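Local coordinates for penaeus monodon metallodensovirus major capsid protein (Penaeus monodon metallodensovirus, PDB 6WH7) that forms the icosahedral shell of this shrimp densovirus, sixty copies assembling into a capsid that probably protects the viral genome, at residues 55-60 with 302-306; 66-70 with 183-187; 72-77 with 273-277; 88-92 with 293-299; 128-133 with 210-214. All coordinates share one frame. Residue numbers count along the deposited sequence, not the author numbering.

Interaction 1: 55-60 with 302-306; sequences LSMVVY and RLWEQ
R302 (t, t, m) lies across the backbone of S56 and M57. Its guanidinium has M57 CA over one face. S56 O is 3.2 Å from R302 CG. R302 NH2 gives a weak hydrogen bond to M57 O at 3.2 Å and packs 3.5 Å from V59 CG2. Residues 55-57 form a weakly bonded helical turn. V58 then turns extended, and a strand follows. Segment 302-306 is extended throughout. S56 and E305 have CA atoms 5.1 Å apart, as do V59 and R302. Here the long first strand of the capsid jelly roll (59-75) starts and the last (287-302) runs out, at a junction with two neighbouring subunits. R302 NH1 hydrogen-bonds R352 O of one neighbouring subunit. L303 (m, t) brings CD1 to 3.4 Å from Y60 CE2, with Y60 at chi1 m. L55 CB meets Q306 CG at 3.5 Å. The Q306 amide hydrogen-bonds backbone atoms of A63 and K65 of another neighbouring subunit; Y60 OH hydrogen-bonds R61 O of that same subunit.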
# COMPACT_ATOMS: atom_id res chain seq x y z
N LEU A 55 79.92 -13.64 29.36
CA LEU A 55 80.03 -14.36 30.62
C LEU A 55 80.82 -13.60 31.67
O LEU A 55 80.61 -13.82 32.86
CB LEU A 55 80.67 -15.72 30.40
CG LEU A 55 79.82 -16.77 29.70
CD1 LEU A 55 80.67 -17.95 29.34
CD2 LEU A 55 78.73 -17.20 30.64
N SER A 56 81.74 -12.72 31.27
CA SER A 56 82.44 -11.91 32.25
C SER A 56 81.56 -10.80 32.80
O SER A 56 81.84 -10.29 33.88
CB SER A 56 83.70 -11.32 31.65
OG SER A 56 83.38 -10.41 30.61
N MET A 57 80.51 -10.42 32.08
CA MET A 57 79.62 -9.37 32.52
C MET A 57 78.41 -9.87 33.29
O MET A 57 77.68 -9.04 33.85
CB MET A 57 79.12 -8.55 31.34
CG MET A 57 80.12 -7.61 30.75
SD MET A 57 79.32 -6.69 29.44
CE MET A 57 78.16 -5.74 30.41
N VAL A 58 78.15 -11.17 33.33
CA VAL A 58 76.95 -11.64 34.00
C VAL A 58 77.09 -11.42 35.50
O VAL A 58 78.10 -11.77 36.11
CB VAL A 58 76.66 -13.11 33.65
CG1 VAL A 58 77.80 -13.99 34.02
CG2 VAL A 58 75.42 -13.57 34.36
N VAL A 59 76.07 -10.80 36.09
CA VAL A 59 76.08 -10.43 37.49
C VAL A 59 75.27 -11.45 38.27
O VAL A 59 74.11 -11.71 37.94
CB VAL A 59 75.51 -9.02 37.69
CG1 VAL A 59 75.40 -8.70 39.15
CG2 VAL A 59 76.38 -8.00 37.00
N TYR A 60 75.88 -12.01 39.30
CA TYR A 60 75.22 -12.97 40.16
C TYR A 60 74.92 -12.32 41.49
O TYR A 60 75.68 -11.49 41.98
CB TYR A 60 76.09 -14.19 40.37
CG TYR A 60 76.50 -14.89 39.12
CD1 TYR A 60 75.73 -15.90 38.59
CD2 TYR A 60 77.65 -14.52 38.45
CE1 TYR A 60 76.11 -16.53 37.44
CE2 TYR A 60 78.02 -15.14 37.31
CZ TYR A 60 77.26 -16.15 36.81
OH TYR A 60 77.64 -16.78 35.65
N ARG A 302 80.60 -11.15 40.38
CA ARG A 302 80.88 -11.24 38.96
C ARG A 302 82.11 -12.12 38.79
O ARG A 302 83.00 -12.13 39.64
CB ARG A 302 81.05 -9.84 38.39
CG ARG A 302 81.55 -9.78 37.00
CD ARG A 302 81.58 -8.37 36.49
NE ARG A 302 80.28 -7.90 36.02
CZ ARG A 302 80.06 -6.68 35.56
NH1 ARG A 302 81.03 -5.80 35.54
NH2 ARG A 302 78.86 -6.34 35.13
N LEU A 303 82.13 -12.88 37.70
CA LEU A 303 83.10 -13.95 37.53
C LEU A 303 84.29 -13.50 36.70
O LEU A 303 84.38 -12.37 36.22
CB LEU A 303 82.46 -15.17 36.89
CG LEU A 303 81.33 -15.74 37.72
CD1 LEU A 303 80.81 -17.01 37.13
CD2 LEU A 303 81.80 -15.96 39.07
N TRP A 304 85.22 -14.43 36.52
CA TRP A 304 86.48 -14.21 35.84
C TRP A 304 86.31 -14.19 34.33
O TRP A 304 85.29 -14.62 33.78
CB TRP A 304 87.47 -15.29 36.25
CG TRP A 304 87.75 -15.23 37.70
CD1 TRP A 304 87.18 -15.98 38.67
CD2 TRP A 304 88.64 -14.33 38.36
NE1 TRP A 304 87.67 -15.63 39.89
CE2 TRP A 304 88.58 -14.61 39.72
CE3 TRP A 304 89.50 -13.32 37.92
CZ2 TRP A 304 89.33 -13.93 40.66
CZ3 TRP A 304 90.24 -12.65 38.85
CH2 TRP A 304 90.16 -12.95 40.20
N GLU A 305 87.32 -13.65 33.66
CA GLU A 305 87.31 -13.56 32.21
C GLU A 305 87.28 -14.95 31.58
O GLU A 305 87.94 -15.88 32.04
CB GLU A 305 88.54 -12.82 31.72
CG GLU A 305 88.61 -11.38 32.14
CD GLU A 305 89.21 -11.21 33.51
OE1 GLU A 305 89.55 -12.22 34.15
OE2 GLU A 305 89.34 -10.06 33.95
N GLN A 306 86.50 -15.08 30.51
CA GLN A 306 86.52 -16.30 29.74
C GLN A 306 87.77 -16.38 28.87
O GLN A 306 88.42 -15.38 28.59
CB GLN A 306 85.28 -16.42 28.86
CG GLN A 306 84.02 -16.57 29.64
CD GLN A 306 84.07 -17.77 30.55
OE1 GLN A 306 84.63 -18.79 30.21
NE2 GLN A 306 83.47 -17.64 31.72

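Interaction 2: 66-70 with 183-187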
# COMPACT_ATOMS: atom_id res chain seq x y z
N LEU A 66 71.82 -13.24 58.68
CA LEU A 66 72.25 -13.68 59.99
C LEU A 66 71.24 -13.23 61.02
O LEU A 66 70.69 -12.13 60.94
CB LEU A 66 73.62 -13.11 60.34
CG LEU A 66 74.81 -13.62 59.55
CD1 LEU A 66 76.03 -12.82 59.89
CD2 LEU A 66 75.04 -15.07 59.86
N ARG A 67 70.98 -14.09 62.00
CA ARG A 67 69.99 -13.83 63.03
C ARG A 67 70.63 -13.95 64.40
O ARG A 67 71.52 -14.77 64.62
CB ARG A 67 68.81 -14.78 62.91
CG ARG A 67 67.75 -14.58 63.95
CD ARG A 67 66.55 -15.44 63.65
NE ARG A 67 66.88 -16.85 63.59
CZ ARG A 67 66.94 -17.54 62.46
NH1 ARG A 67 66.68 -16.94 61.31
NH2 ARG A 67 67.25 -18.82 62.47
N ASN A 68 70.17 -13.10 65.31
CA ASN A 68 70.84 -12.87 66.57
C ASN A 68 69.81 -12.42 67.59
O ASN A 68 68.84 -11.75 67.25
CB ASN A 68 71.92 -11.80 66.36
CG ASN A 68 72.74 -11.58 67.57
OD1 ASN A 68 72.96 -12.48 68.36
ND2 ASN A 68 73.17 -10.34 67.76
N PHE A 69 70.02 -12.79 68.85
CA PHE A 69 69.27 -12.20 69.95
C PHE A 69 70.09 -11.08 70.57
O PHE A 69 71.30 -11.21 70.75
CB PHE A 69 68.91 -13.22 71.02
CG PHE A 69 67.92 -14.24 70.59
CD1 PHE A 69 66.58 -13.93 70.54
CD2 PHE A 69 68.32 -15.52 70.29
CE1 PHE A 69 65.67 -14.87 70.16
CE2 PHE A 69 67.40 -16.46 69.91
CZ PHE A 69 66.08 -16.13 69.85
N VAL A 70 69.42 -9.99 70.91
CA VAL A 70 70.07 -8.83 71.50
C VAL A 70 69.46 -8.59 72.87
O VAL A 70 68.23 -8.59 73.01
CB VAL A 70 69.91 -7.58 70.61
CG1 VAL A 70 70.54 -6.39 71.27
CG2 VAL A 70 70.51 -7.83 69.25
N MET A 183 79.95 -6.77 68.03
CA MET A 183 79.21 -5.83 67.19
C MET A 183 77.74 -6.18 67.09
O MET A 183 76.88 -5.30 67.21
CB MET A 183 79.85 -5.77 65.81
CG MET A 183 79.23 -4.74 64.91
SD MET A 183 80.10 -4.58 63.35
CE MET A 183 81.55 -3.71 63.90
N ARG A 184 77.41 -7.45 66.84
CA ARG A 184 76.03 -7.76 66.49
C ARG A 184 75.09 -7.74 67.68
O ARG A 184 73.95 -7.29 67.55
CB ARG A 184 75.93 -9.09 65.77
CG ARG A 184 76.35 -9.03 64.33
CD ARG A 184 76.10 -10.35 63.69
NE ARG A 184 74.69 -10.68 63.72
CZ ARG A 184 73.82 -10.31 62.79
NH1 ARG A 184 74.22 -9.61 61.75
NH2 ARG A 184 72.55 -10.66 62.90
N GLU A 185 75.50 -8.22 68.85
CA GLU A 185 74.68 -7.95 70.02
C GLU A 185 74.91 -6.50 70.39
O GLU A 185 76.05 -6.09 70.62
CB GLU A 185 74.99 -8.90 71.18
CG GLU A 185 76.28 -8.69 71.94
CD GLU A 185 77.46 -9.26 71.22
OE1 GLU A 185 77.30 -9.63 70.05
OE2 GLU A 185 78.54 -9.37 71.84
N LEU A 186 73.85 -5.71 70.43
CA LEU A 186 74.04 -4.28 70.27
C LEU A 186 74.31 -3.75 71.67
O LEU A 186 73.41 -3.44 72.43
CB LEU A 186 72.80 -3.67 69.65
CG LEU A 186 72.42 -4.28 68.30
CD1 LEU A 186 71.03 -3.88 67.90
CD2 LEU A 186 73.40 -3.86 67.24
N ASP A 187 75.60 -3.66 71.99
CA ASP A 187 76.06 -3.15 73.27
C ASP A 187 76.76 -1.80 73.18
O ASP A 187 77.23 -1.31 74.20
CB ASP A 187 76.98 -4.17 73.94
CG ASP A 187 78.13 -4.56 73.07
OD1 ASP A 187 78.12 -4.21 71.87
OD2 ASP A 187 79.06 -5.21 73.58
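The loop 183-187 packs on the barrel-facing side of strand 66-70, the first strand of the jelly roll, from which L66, N68 and V70 point toward it. M183 does not touch the strand; it packs on P84 and helix 88-92. R184 keeps helical backbone angles and sends its side chain along the strand. L66 CB lies over one face of the guanidinium, 3.7 Å from R184 NH2, and L66 O is 3.1 Å from the same NH2. R184 NH1 is hydrogen-bonded to T295 OG1 and F90 O, which ties the loop to the neighbouring strand and to the helix. R184 O sits 3.2 Å from N68 ND2. At E185 the backbone turns extended, and E185 CA comes 4.9 Å from V70 CA. E185 N is 3.3 Å from N68 ND2, but both are donors. The E185 carboxylate hydrogen-bonds S182 through OE2. L186 leans on I81 and I83 of the other sheet, so the loop bridges the two sheets. Against the strand, V70 CG1 is 3.5 Å from L186 N and 3.9 Å from L186 CB.

Interaction 3: 72-77 with 273-277; sequences IRGLTP and LSFPP
I72 and R73 are extended, on strand 59-75 of the jelly-roll barrel of viral capsid proteins. G74 turns the corner with a positive phi (69/24), an angle that favours glycine. L75 and T76 are extended again, and P77 bends to -68/-18. In the other segment L273 and S274 close a strand, and F275, P276 and P277 continue extended. The two segments start well apart and converge: the CA atoms of I72 and L273 are 8.9 Å apart, those of P77 and P277 5.0 Å. The corner carries the chain from the sheet of strand 59-75 to the facing sheet, where strand 79-83 pairs with 270-274. The contact is therefore buried sheet-to-sheet packing at one end of the barrel, made by apolar side chains. I72 (m, t) sets CD1 3.5 Å from L273 CD1, with L273 also m, t. I72 CG2 approaches the edge of the F275 ring, 3.7 Å from CE2. F275 has chi1 m and chi2 -80°. L75 (t, p) places CD2 3.7 Å from both F275 CD2 and L273 O. F291 and M157 pack round I72 and L273. Past the corner, P77 CA lies 3.8 Å from F275 O. P277 also packs on F69 of a neighbouring subunit. The two proline rings, both C-gamma endo, meet with P77 CB 3.5 Å from P277 CB.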
# COMPACT_ATOMS: atom_id res chain seq x y z
N ILE A 72 69.68 -5.67 75.67
CA ILE A 72 70.12 -4.33 76.03
C ILE A 72 69.82 -4.13 77.50
O ILE A 72 68.66 -4.16 77.92
CB ILE A 72 69.42 -3.27 75.17
CG1 ILE A 72 69.86 -3.42 73.72
CG2 ILE A 72 69.76 -1.89 75.67
CD1 ILE A 72 69.09 -2.57 72.80
N ARG A 73 70.87 -3.92 78.29
CA ARG A 73 70.71 -3.80 79.73
C ARG A 73 71.55 -2.66 80.27
O ARG A 73 72.61 -2.33 79.73
CB ARG A 73 71.08 -5.09 80.44
CG ARG A 73 70.12 -6.21 80.23
CD ARG A 73 70.52 -7.36 81.08
NE ARG A 73 70.56 -6.94 82.47
CZ ARG A 73 69.50 -6.82 83.25
NH1 ARG A 73 68.29 -7.10 82.78
NH2 ARG A 73 69.64 -6.43 84.50
N GLY A 74 71.07 -2.08 81.36
CA GLY A 74 71.80 -1.03 82.04
C GLY A 74 71.89 0.27 81.27
O GLY A 74 72.80 1.06 81.51
N LEU A 75 70.95 0.52 80.36
CA LEU A 75 70.99 1.71 79.53
C LEU A 75 70.15 2.78 80.21
O LEU A 75 68.93 2.63 80.34
CB LEU A 75 70.45 1.40 78.14
CG LEU A 75 70.62 2.44 77.04
CD1 LEU A 75 72.07 2.49 76.64
CD2 LEU A 75 69.74 2.15 75.85
N THR A 76 70.79 3.85 80.67
CA THR A 76 70.08 4.96 81.27
C THR A 76 69.42 5.79 80.18
O THR A 76 69.71 5.61 78.99
CB THR A 76 71.04 5.80 82.12
OG1 THR A 76 72.05 6.37 81.29
CG2 THR A 76 71.69 4.94 83.17
N PRO A 77 68.49 6.68 80.53
CA PRO A 77 67.82 7.47 79.49
C PRO A 77 68.72 8.46 78.78
O PRO A 77 68.35 8.94 77.71
CB PRO A 77 66.70 8.18 80.26
CG PRO A 77 67.20 8.24 81.64
CD PRO A 77 67.90 6.94 81.85
N LEU A 273 69.14 3.08 69.73
CA LEU A 273 68.15 2.53 70.63
C LEU A 273 68.26 3.23 71.97
O LEU A 273 69.36 3.53 72.44
CB LEU A 273 68.33 1.02 70.80
CG LEU A 273 68.03 0.26 69.52
CD1 LEU A 273 68.31 -1.21 69.70
CD2 LEU A 273 66.61 0.48 69.11
N SER A 274 67.11 3.51 72.57
CA SER A 274 67.07 4.31 73.78
C SER A 274 65.81 3.95 74.54
O SER A 274 64.87 3.38 73.99
CB SER A 274 67.10 5.80 73.44
OG SER A 274 67.08 6.59 74.61
N PHE A 275 65.81 4.27 75.82
CA PHE A 275 64.61 4.06 76.60
C PHE A 275 64.09 5.39 77.11
O PHE A 275 64.87 6.32 77.34
CB PHE A 275 64.85 3.12 77.78
CG PHE A 275 65.22 1.74 77.37
CD1 PHE A 275 64.25 0.84 76.97
CD2 PHE A 275 66.53 1.32 77.39
CE1 PHE A 275 64.59 -0.42 76.59
CE2 PHE A 275 66.86 0.05 77.01
CZ PHE A 275 65.89 -0.82 76.61
N PRO A 276 62.78 5.52 77.30
CA PRO A 276 62.23 6.75 77.83
C PRO A 276 62.65 6.95 79.27
O PRO A 276 62.73 5.98 80.04
CB PRO A 276 60.72 6.53 77.71
CG PRO A 276 60.57 5.08 77.77
CD PRO A 276 61.73 4.53 77.03
N PRO A 277 62.95 8.18 79.68
CA PRO A 277 63.22 8.43 81.09
C PRO A 277 61.95 8.28 81.91
O PRO A 277 60.93 8.90 81.62
CB PRO A 277 63.72 9.88 81.09
CG PRO A 277 63.11 10.47 79.90
CD PRO A 277 63.04 9.40 78.87

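Interaction 4: 88-92 with 293-299; sequences MRFYC and LETEIEF
The side chain of Y91 (m, chi2 -88°) stands over the strand. Its CB is 3.6 Å from I297 CB, and its CD1 is 3.7 Å from T295 CB and 3.8 Å from E296 O. Its hydroxyl hydrogen-bonds W85 O. F90 (t, chi2 76°) reaches back along the strand, with CE2 3.5 Å from T295 CG2 and CZ 3.7 Å from L293 CD2. L293 is t, p. T295 is p, and its OG1 is hydrogen-bonded to R184 NH1. The backbones cross nearly at right angles: a weakly bonded helical turn at 88-92 over the extended strand 293-299. The axes approach to 7.6 Å at a signed crossing angle of -103°. The nearest CA atoms, Y91 and T295, are 5.7 Å apart. Strand 287-302 is the last strand of the jelly roll, and the helix lies on its barrel-facing side. M88 curls m, m, m, so that CE lies 3.6 Å from I297 CD1 and 3.9 Å from F299 CZ. I297 is t, t. C92 (p) puts CB 4.0 Å from I297 CG2 and at the edge of the F299 ring, 4.2 Å from CE2.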
# COMPACT_ATOMS: atom_id res chain seq x y z
N MET A 88 80.10 -2.68 57.29
CA MET A 88 80.01 -3.92 56.53
C MET A 88 80.11 -5.13 57.45
O MET A 88 79.39 -6.11 57.28
CB MET A 88 81.11 -3.98 55.47
CG MET A 88 80.92 -3.06 54.30
SD MET A 88 79.52 -3.50 53.28
CE MET A 88 80.10 -5.05 52.61
N ARG A 89 80.99 -5.06 58.44
CA ARG A 89 81.22 -6.17 59.35
C ARG A 89 79.96 -6.55 60.12
O ARG A 89 79.86 -7.67 60.62
CB ARG A 89 82.33 -5.79 60.31
CG ARG A 89 82.78 -6.88 61.21
CD ARG A 89 83.82 -6.35 62.13
NE ARG A 89 85.02 -5.93 61.41
CZ ARG A 89 86.03 -6.74 61.14
NH1 ARG A 89 85.99 -8.00 61.54
NH2 ARG A 89 87.08 -6.30 60.48
N PHE A 90 79.00 -5.64 60.21
CA PHE A 90 77.78 -5.89 60.96
C PHE A 90 76.92 -6.94 60.27
O PHE A 90 76.35 -7.81 60.94
CB PHE A 90 77.04 -4.57 61.11
CG PHE A 90 75.73 -4.65 61.83
CD1 PHE A 90 75.70 -4.79 63.20
CD2 PHE A 90 74.55 -4.50 61.16
CE1 PHE A 90 74.51 -4.83 63.87
CE2 PHE A 90 73.36 -4.54 61.82
CZ PHE A 90 73.34 -4.71 63.17
N TYR A 91 76.81 -6.87 58.95
CA TYR A 91 75.91 -7.73 58.20
C TYR A 91 76.50 -9.08 57.82
O TYR A 91 75.84 -10.11 57.94
CB TYR A 91 75.47 -6.99 56.95
CG TYR A 91 74.72 -5.75 57.28
CD1 TYR A 91 73.35 -5.78 57.46
CD2 TYR A 91 75.37 -4.55 57.43
CE1 TYR A 91 72.66 -4.65 57.77
CE2 TYR A 91 74.69 -3.41 57.73
CZ TYR A 91 73.33 -3.47 57.89
OH TYR A 91 72.63 -2.33 58.20
N CYS A 92 77.73 -9.08 57.32
CA CYS A 92 78.32 -10.27 56.73
C CYS A 92 79.26 -11.01 57.67
O CYS A 92 79.89 -11.98 57.25
CB CYS A 92 79.02 -9.91 55.42
SG CYS A 92 80.02 -8.45 55.49
N LEU A 293 67.59 -9.76 66.25
CA LEU A 293 68.27 -9.02 65.21
C LEU A 293 68.47 -9.94 64.02
O LEU A 293 69.24 -10.90 64.09
CB LEU A 293 69.60 -8.46 65.70
CG LEU A 293 70.41 -7.75 64.63
CD1 LEU A 293 69.66 -6.54 64.14
CD2 LEU A 293 71.75 -7.35 65.17
N GLU A 294 67.76 -9.66 62.93
CA GLU A 294 67.99 -10.31 61.65
C GLU A 294 68.56 -9.30 60.68
O GLU A 294 67.89 -8.33 60.33
CB GLU A 294 66.70 -10.90 61.09
CG GLU A 294 66.23 -12.15 61.77
CD GLU A 294 64.94 -12.65 61.18
OE1 GLU A 294 64.28 -11.89 60.45
OE2 GLU A 294 64.59 -13.83 61.41
N THR A 295 69.80 -9.52 60.26
CA THR A 295 70.44 -8.67 59.28
C THR A 295 70.52 -9.40 57.95
O THR A 295 70.61 -10.62 57.90
CB THR A 295 71.84 -8.25 59.72
OG1 THR A 295 72.66 -9.41 59.88
CG2 THR A 295 71.77 -7.52 61.03
N GLU A 296 70.46 -8.63 56.87
CA GLU A 296 70.66 -9.18 55.54
C GLU A 296 71.46 -8.20 54.71
O GLU A 296 71.15 -7.01 54.68
CB GLU A 296 69.33 -9.47 54.85
CG GLU A 296 69.48 -10.06 53.48
CD GLU A 296 68.15 -10.35 52.82
OE1 GLU A 296 67.11 -10.04 53.44
OE2 GLU A 296 68.15 -10.87 51.69
N ILE A 297 72.50 -8.70 54.05
CA ILE A 297 73.25 -7.93 53.07
C ILE A 297 73.23 -8.71 51.77
O ILE A 297 73.53 -9.91 51.75
CB ILE A 297 74.69 -7.67 53.54
CG1 ILE A 297 75.44 -6.81 52.52
CG2 ILE A 297 75.42 -8.95 53.86
CD1 ILE A 297 76.71 -6.26 53.04
N GLU A 298 72.83 -8.05 50.69
CA GLU A 298 72.64 -8.68 49.40
C GLU A 298 73.81 -8.33 48.51
O GLU A 298 73.93 -7.19 48.08
CB GLU A 298 71.34 -8.22 48.76
CG GLU A 298 70.10 -8.60 49.52
CD GLU A 298 68.85 -8.08 48.85
OE1 GLU A 298 68.98 -7.30 47.89
OE2 GLU A 298 67.74 -8.45 49.29
N PHE A 299 74.65 -9.30 48.19
CA PHE A 299 75.80 -9.04 47.34
C PHE A 299 75.51 -9.35 45.88
O PHE A 299 74.79 -10.29 45.56
CB PHE A 299 77.01 -9.84 47.79
CG PHE A 299 77.61 -9.36 49.05
CD1 PHE A 299 78.57 -8.37 49.03
CD2 PHE A 299 77.25 -9.90 50.26
CE1 PHE A 299 79.14 -7.93 50.19
CE2 PHE A 299 77.82 -9.47 51.41
CZ PHE A 299 78.77 -8.48 51.38

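Interaction 5: 128-133 with 210-214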
# COMPACT_ATOMS: atom_id res chain seq x y z
N LEU A 128 64.62 -5.53 63.48
CA LEU A 128 64.43 -5.68 64.91
C LEU A 128 63.06 -6.28 65.15
O LEU A 128 62.07 -5.76 64.64
CB LEU A 128 64.57 -4.34 65.62
CG LEU A 128 65.92 -4.03 66.24
CD1 LEU A 128 67.01 -4.18 65.24
CD2 LEU A 128 65.89 -2.62 66.75
N SER A 129 63.01 -7.35 65.92
CA SER A 129 61.79 -8.14 66.00
C SER A 129 61.60 -8.67 67.41
O SER A 129 62.57 -8.95 68.12
CB SER A 129 61.84 -9.29 65.02
OG SER A 129 60.69 -10.09 65.16
N ASN A 130 60.33 -8.80 67.80
CA ASN A 130 59.92 -9.53 68.99
C ASN A 130 60.57 -8.95 70.25
O ASN A 130 61.36 -9.58 70.95
CB ASN A 130 60.23 -11.02 68.82
CG ASN A 130 59.48 -11.62 67.66
OD1 ASN A 130 60.07 -12.16 66.74
ND2 ASN A 130 58.16 -11.54 67.71
N LEU A 131 60.18 -7.70 70.52
CA LEU A 131 60.73 -6.96 71.63
C LEU A 131 60.21 -7.49 72.95
O LEU A 131 59.00 -7.71 73.10
CB LEU A 131 60.38 -5.48 71.50
CG LEU A 131 60.87 -4.58 72.62
CD1 LEU A 131 62.37 -4.54 72.66
CD2 LEU A 131 60.32 -3.21 72.47
N ILE A 132 61.11 -7.72 73.90
CA ILE A 132 60.77 -8.11 75.25
C ILE A 132 61.39 -7.10 76.20
O ILE A 132 62.61 -6.95 76.24
CB ILE A 132 61.25 -9.53 75.60
CG1 ILE A 132 60.52 -10.56 74.75
CG2 ILE A 132 61.03 -9.82 77.06
CD1 ILE A 132 61.11 -11.92 74.85
N LEU A 133 60.55 -6.40 76.95
CA LEU A 133 60.98 -5.36 77.86
C LEU A 133 60.94 -5.86 79.29
O LEU A 133 60.01 -6.57 79.68
CB LEU A 133 60.08 -4.14 77.70
CG LEU A 133 60.11 -3.46 76.34
CD1 LEU A 133 59.01 -2.47 76.25
CD2 LEU A 133 61.44 -2.77 76.14
N TYR A 210 58.58 4.65 68.95
CA TYR A 210 58.40 4.04 70.26
C TYR A 210 57.87 2.64 70.01
O TYR A 210 56.74 2.47 69.55
CB TYR A 210 57.46 4.83 71.16
CG TYR A 210 57.91 6.22 71.49
CD1 TYR A 210 59.21 6.62 71.29
CD2 TYR A 210 57.08 7.09 72.15
CE1 TYR A 210 59.63 7.88 71.62
CE2 TYR A 210 57.49 8.35 72.51
CZ TYR A 210 58.77 8.74 72.24
OH TYR A 210 59.20 9.99 72.59
N TRP A 211 58.69 1.65 70.32
CA TRP A 211 58.44 0.29 69.89
C TRP A 211 58.12 -0.54 71.12
O TRP A 211 58.89 -0.55 72.09
CB TRP A 211 59.63 -0.24 69.10
CG TRP A 211 59.50 -1.61 68.56
CD1 TRP A 211 58.55 -2.06 67.71
CD2 TRP A 211 60.49 -2.64 68.63
NE1 TRP A 211 58.81 -3.36 67.35
CE2 TRP A 211 60.01 -3.73 67.89
CE3 TRP A 211 61.72 -2.76 69.29
CZ2 TRP A 211 60.71 -4.92 67.80
CZ3 TRP A 211 62.40 -3.94 69.18
CH2 TRP A 211 61.90 -5.01 68.45
N LYS A 212 56.97 -1.20 71.09
CA LYS A 212 56.37 -1.80 72.26
C LYS A 212 56.32 -3.31 72.07
O LYS A 212 56.44 -3.81 70.95
CB LYS A 212 54.97 -1.25 72.49
CG LYS A 212 54.95 0.23 72.80
CD LYS A 212 53.55 0.72 73.05
CE LYS A 212 53.55 2.16 73.55
NZ LYS A 212 53.86 3.16 72.49
N GLN A 213 56.19 -4.03 73.18
CA GLN A 213 55.94 -5.46 73.08
C GLN A 213 54.68 -5.69 72.26
O GLN A 213 53.65 -5.04 72.48
CB GLN A 213 55.79 -6.08 74.46
CG GLN A 213 57.03 -6.09 75.29
CD GLN A 213 56.80 -6.77 76.61
OE1 GLN A 213 55.67 -6.84 77.08
NE2 GLN A 213 57.85 -7.30 77.21
N GLY A 214 54.76 -6.61 71.32
CA GLY A 214 53.65 -6.92 70.46
C GLY A 214 53.61 -6.12 69.18
O GLY A 214 52.86 -6.49 68.27
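This is a CH-pi and apolar contact between the two facing sheets of the jelly-roll barrel. Strand 128-133 belongs to one sheet; W211 lies on strand 207-211 of the other. L131 CB sits over the six-membered ring of W211, 3.5 Å from its centroid and 16° off the normal. L131 CD2 is 3.0 Å from W211 O, a tight approach. The far end of the indole reaches L128, with W211 CH2 3.9 Å from L128 CB. W211 NE1 hydrogen-bonds D216 O. N130 has a positive phi (59/65), a local irregularity in the strand just before L131. The directions of the touching parts differ by 59°. Past W211 the backbones come closest where Q213 CA is 5.2 Å from L131 CA. Q213 CG packs 3.4 Å from L131 O, while Q213 OE1 is hydrogen-bonded to T153. Backbone hydrogen bonds join S129 and I132 to strand 287-302, and L128 to L218 of strand 218-222. W211 is paired with M157 of strand 157-162, and Y210 continues that sheet into a strand of a neighbouring subunit.

In the fold
Interactions 2 to 5 follow the interior of one jelly-roll barrel, and interaction 1 lies at its far end. Strand 59-75 serves interactions 1, 2 and 3; strand 287-302 beside it carries interaction 4. Interactions 2 and 4 share a polar link, R184 NH1 to T295 OG1 at 2.4 Å, a probable hydrogen bond. L186 CD1 packs 4.2 Å from L273 CD1, joining interactions 2 and 3. Interaction 5 meets interaction 3 through F275 CE1 and L133 CD2, 4.0 Å apart, and interaction 4 through L293 CD1 and L128 CD1, 3.7 Å apart. The centres of interactions 1 and 3 are about 48 Å apart, on opposite sides of the chain's centre.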